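Local coordinates for protein 6-phosphogluconate dehydrogenase NAD-binding (Dyadobacter fermentans, PDB 4GBJ) that probably acts as an NAD(P)-dependent oxidoreductase of the 6-phosphogluconate and 3-hydroxyisobutyrate dehydrogenase family, at residues A73-L78 and S97-E102. Residues are numbered along the deposited sequence; the frame is centred on the assembly and turned at random.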
ATOM      1  N   ALA B  73       1.450 -17.312 -23.759  1.00 33.25           N
ATOM      2  CA  ALA B  73       1.745 -18.349 -24.742  1.00 34.27           C
ATOM      3  C   ALA B  73       0.895 -19.606 -24.508  1.00 37.80           C
ATOM      4  O   ALA B  73       0.481 -20.222 -25.478  1.00 40.15           O
ATOM      5  CB  ALA B  73       3.226 -18.705 -24.754  1.00 36.97           C
ATOM      6  N   ALA B  74       0.644 -20.000 -23.250  1.00 34.03           N
ATOM      7  CA  ALA B  74      -0.190 -21.163 -22.969  1.00 34.08           C
ATOM      8  C   ALA B  74      -1.642 -20.949 -23.494  1.00 35.68           C
ATOM      9  O   ALA B  74      -2.231 -21.869 -24.050  1.00 34.25           O
ATOM     10  CB  ALA B  74      -0.212 -21.467 -21.481  1.00 34.85           C
ATOM     11  N   VAL B  75      -2.179 -19.727 -23.392  1.00 31.92           N
ATOM     12  CA  VAL B  75      -3.565 -19.455 -23.837  1.00 29.81           C
ATOM     13  C   VAL B  75      -3.624 -19.450 -25.355  1.00 33.92           C
ATOM     14  O   VAL B  75      -4.551 -20.019 -25.956  1.00 34.80           O
ATOM     15  CB  VAL B  75      -4.125 -18.147 -23.224  1.00 32.30           C
ATOM     16  CG1 VAL B  75      -5.545 -17.891 -23.706  1.00 33.09           C
ATOM     17  CG2 VAL B  75      -4.097 -18.211 -21.695  1.00 31.41           C
ATOM     18  N   GLU B  76      -2.647 -18.819 -25.992  1.00 30.95           N
ATOM     19  CA  GLU B  76      -2.604 -18.763 -27.460  1.00 30.70           C
ATOM     20  C   GLU B  76      -2.399 -20.142 -28.087  1.00 39.05           C
ATOM     21  O   GLU B  76      -2.976 -20.413 -29.130  1.00 39.63           O
ATOM     22  CB  GLU B  76      -1.496 -17.839 -27.931  1.00 32.01           C
ATOM     23  CG  GLU B  76      -1.777 -16.378 -27.638  1.00 42.36           C
ATOM     24  CD  GLU B  76      -0.575 -15.483 -27.910  1.00 65.68           C
ATOM     25  OE1 GLU B  76       0.321 -15.906 -28.677  1.00 62.04           O
ATOM     26  OE2 GLU B  76      -0.513 -14.372 -27.341  1.00 63.87           O
ATOM     27  N   GLU B  77      -1.570 -21.002 -27.454  1.00 37.97           N
ATOM     28  CA  GLU B  77      -1.285 -22.367 -27.959  1.00 38.73           C
ATOM     29  C   GLU B  77      -2.550 -23.212 -27.911  1.00 39.75           C
ATOM     30  O   GLU B  77      -2.792 -24.042 -28.776  1.00 39.62           O
ATOM     31  CB  GLU B  77      -0.168 -23.026 -27.114  1.00 41.53           C
ATOM     32  CG  GLU B  77      -0.049 -24.554 -27.169  1.00 53.93           C
ATOM     33  CD  GLU B  77       1.023 -25.125 -26.254  1.00 74.16           C
ATOM     34  OE1 GLU B  77       1.359 -24.471 -25.239  1.00 63.30           O
ATOM     35  OE2 GLU B  77       1.493 -26.253 -26.528  1.00 65.16           O
ATOM     36  N   LEU B  78      -3.327 -23.043 -26.859  1.00 34.86           N
ATOM     37  CA  LEU B  78      -4.526 -23.824 -26.688  1.00 33.70           C
ATOM     38  C   LEU B  78      -5.679 -23.284 -27.519  1.00 33.20           C
ATOM     39  O   LEU B  78      -6.382 -24.057 -28.147  1.00 32.84           O
ATOM     40  CB  LEU B  78      -4.905 -23.816 -25.213  1.00 33.56           C
ATOM     41  CG  LEU B  78      -6.005 -24.771 -24.828  1.00 39.21           C
ATOM     42  CD1 LEU B  78      -5.634 -26.195 -25.228  1.00 43.68           C
ATOM     43  CD2 LEU B  78      -6.292 -24.676 -23.353  1.00 37.11           C
ATOM     44  N   SER B  97      -6.868 -16.464 -17.034  1.00 27.23           N
ATOM     45  CA  SER B  97      -5.429 -16.354 -16.870  1.00 26.41           C
ATOM     46  C   SER B  97      -4.976 -14.887 -16.709  1.00 30.09           C
ATOM     47  O   SER B  97      -5.586 -13.984 -17.280  1.00 29.72           O
ATOM     48  CB  SER B  97      -4.735 -16.929 -18.097  1.00 27.86           C
ATOM     49  OG  SER B  97      -5.109 -18.274 -18.324  1.00 29.11           O
ATOM     50  N   THR B  98      -3.872 -14.673 -16.011  1.00 26.03           N
ATOM     51  CA  THR B  98      -3.263 -13.342 -15.919  1.00 25.07           C
ATOM     52  C   THR B  98      -2.428 -13.126 -17.171  1.00 29.30           C
ATOM     53  O   THR B  98      -1.298 -13.599 -17.292  1.00 29.33           O
ATOM     54  CB  THR B  98      -2.428 -13.188 -14.684  1.00 28.47           C
ATOM     55  OG1 THR B  98      -3.235 -13.502 -13.559  1.00 33.41           O
ATOM     56  CG2 THR B  98      -1.851 -11.799 -14.562  1.00 29.43           C
ATOM     57  N   ILE B  99      -2.976 -12.403 -18.088  1.00 24.00           N
ATOM     58  CA  ILE B  99      -2.322 -12.152 -19.360  1.00 23.55           C
ATOM     59  C   ILE B  99      -2.506 -10.716 -19.763  1.00 27.07           C
ATOM     60  O   ILE B  99      -3.227  -9.948 -19.135  1.00 26.41           O
ATOM     61  CB  ILE B  99      -2.856 -13.113 -20.465  1.00 25.58           C
ATOM     62  CG1 ILE B  99      -4.295 -12.858 -20.780  1.00 25.77           C
ATOM     63  CG2 ILE B  99      -2.565 -14.560 -20.106  1.00 26.37           C
ATOM     64  CD1 ILE B  99      -4.832 -13.743 -21.923  1.00 32.82           C
ATOM     65  N   SER B 100      -1.815 -10.372 -20.805  1.00 26.19           N
ATOM     66  CA  SER B 100      -1.825  -9.053 -21.370  1.00 28.14           C
ATOM     67  C   SER B 100      -3.195  -8.673 -21.940  1.00 28.54           C
ATOM     68  O   SER B 100      -3.770  -9.460 -22.688  1.00 26.05           O
ATOM     69  CB  SER B 100      -0.796  -9.000 -22.519  1.00 31.81           C
ATOM     70  OG  SER B 100      -0.958  -7.857 -23.335  1.00 41.28           O
ATOM     71  N   PRO B 101      -3.610  -7.406 -21.767  1.00 27.29           N
ATOM     72  CA  PRO B 101      -4.800  -6.899 -22.487  1.00 27.00           C
ATOM     73  C   PRO B 101      -4.722  -7.130 -23.992  1.00 32.01           C
ATOM     74  O   PRO B 101      -5.713  -7.453 -24.629  1.00 28.95           O
ATOM     75  CB  PRO B 101      -4.748  -5.387 -22.210  1.00 29.13           C
ATOM     76  CG  PRO B 101      -4.016  -5.257 -20.989  1.00 33.79           C
ATOM     77  CD  PRO B 101      -3.051  -6.377 -20.875  1.00 28.28           C
ATOM     78  N   GLU B 102      -3.527  -6.939 -24.563  1.00 31.27           N
ATOM     79  CA  GLU B 102      -3.324  -7.165 -25.993  1.00 31.11           C
ATOM     80  C   GLU B 102      -3.586  -8.617 -26.384  1.00 31.99           C
ATOM     81  O   GLU B 102      -4.183  -8.853 -27.441  1.00 29.84           O
ATOM     82  CB  GLU B 102      -1.907  -6.791 -26.375  1.00 33.71           C
ATOM     83  CG  GLU B 102      -1.518  -7.066 -27.825  1.00 43.47           C
ATOM     84  CD  GLU B 102      -0.057  -6.734 -28.046  1.00 71.08           C
ATOM     85  OE1 GLU B 102       0.793  -7.592 -27.714  1.00 61.80           O
ATOM     86  OE2 GLU B 102       0.242  -5.581 -28.440  1.00 78.31           O
TER
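Val75 meets Ser97 and Ile99 through one methyl group, CG2. This methyl lies 3.5 Å from OG of Ser97 and 3.9 Å from its CB, so the serine presents the whole CB-OG arm to it. The same CG2 comes within 4.3 Å of CG2 of Ile99, the branch methyl of that side chain. The contact is therefore one helix methyl set against a hydroxymethyl group and a second methyl. It is small, about 102 Å² summed over both sides, but all three residues are buried.

The valine torsion selects the methyl. CG1 stands anti to the backbone N (chi1 180°), and CG2 is left beside that N, where it faces the loop. Val75 CG2 makes only van der Waals contact with Ser97 OG. The polar partner of this buried hydroxyl is the backbone N of Leu69, a hydrogen bond that should limit its rotation, and the Leu69 side chain packs on Val75 as well.

Further along the loop, Ser100 is the N-cap of helix 101-113. Its OG accepts a weak, bent bond from Glu102 N at 3.0 Å (127°). Ser100 N is in turn hydrogen-bonded to Asp72 OD2, which ties this helix start to the start of helix 72-78.

In the Rossmann-type domain, strands 64-67 and 92-95 are parallel neighbours. Helix 72-78 follows the first, and the 97-102 loop leads from the second into helix 101-113. The contact joins these two connections past the C-terminal ends of strands 64-67 and 92-95, the side on which Rossmann folds usually bind the dinucleotide. Around it, Leu107 of helix 101-113 packs on Val75, and Asn171 of helix 169-197 touches Ile99.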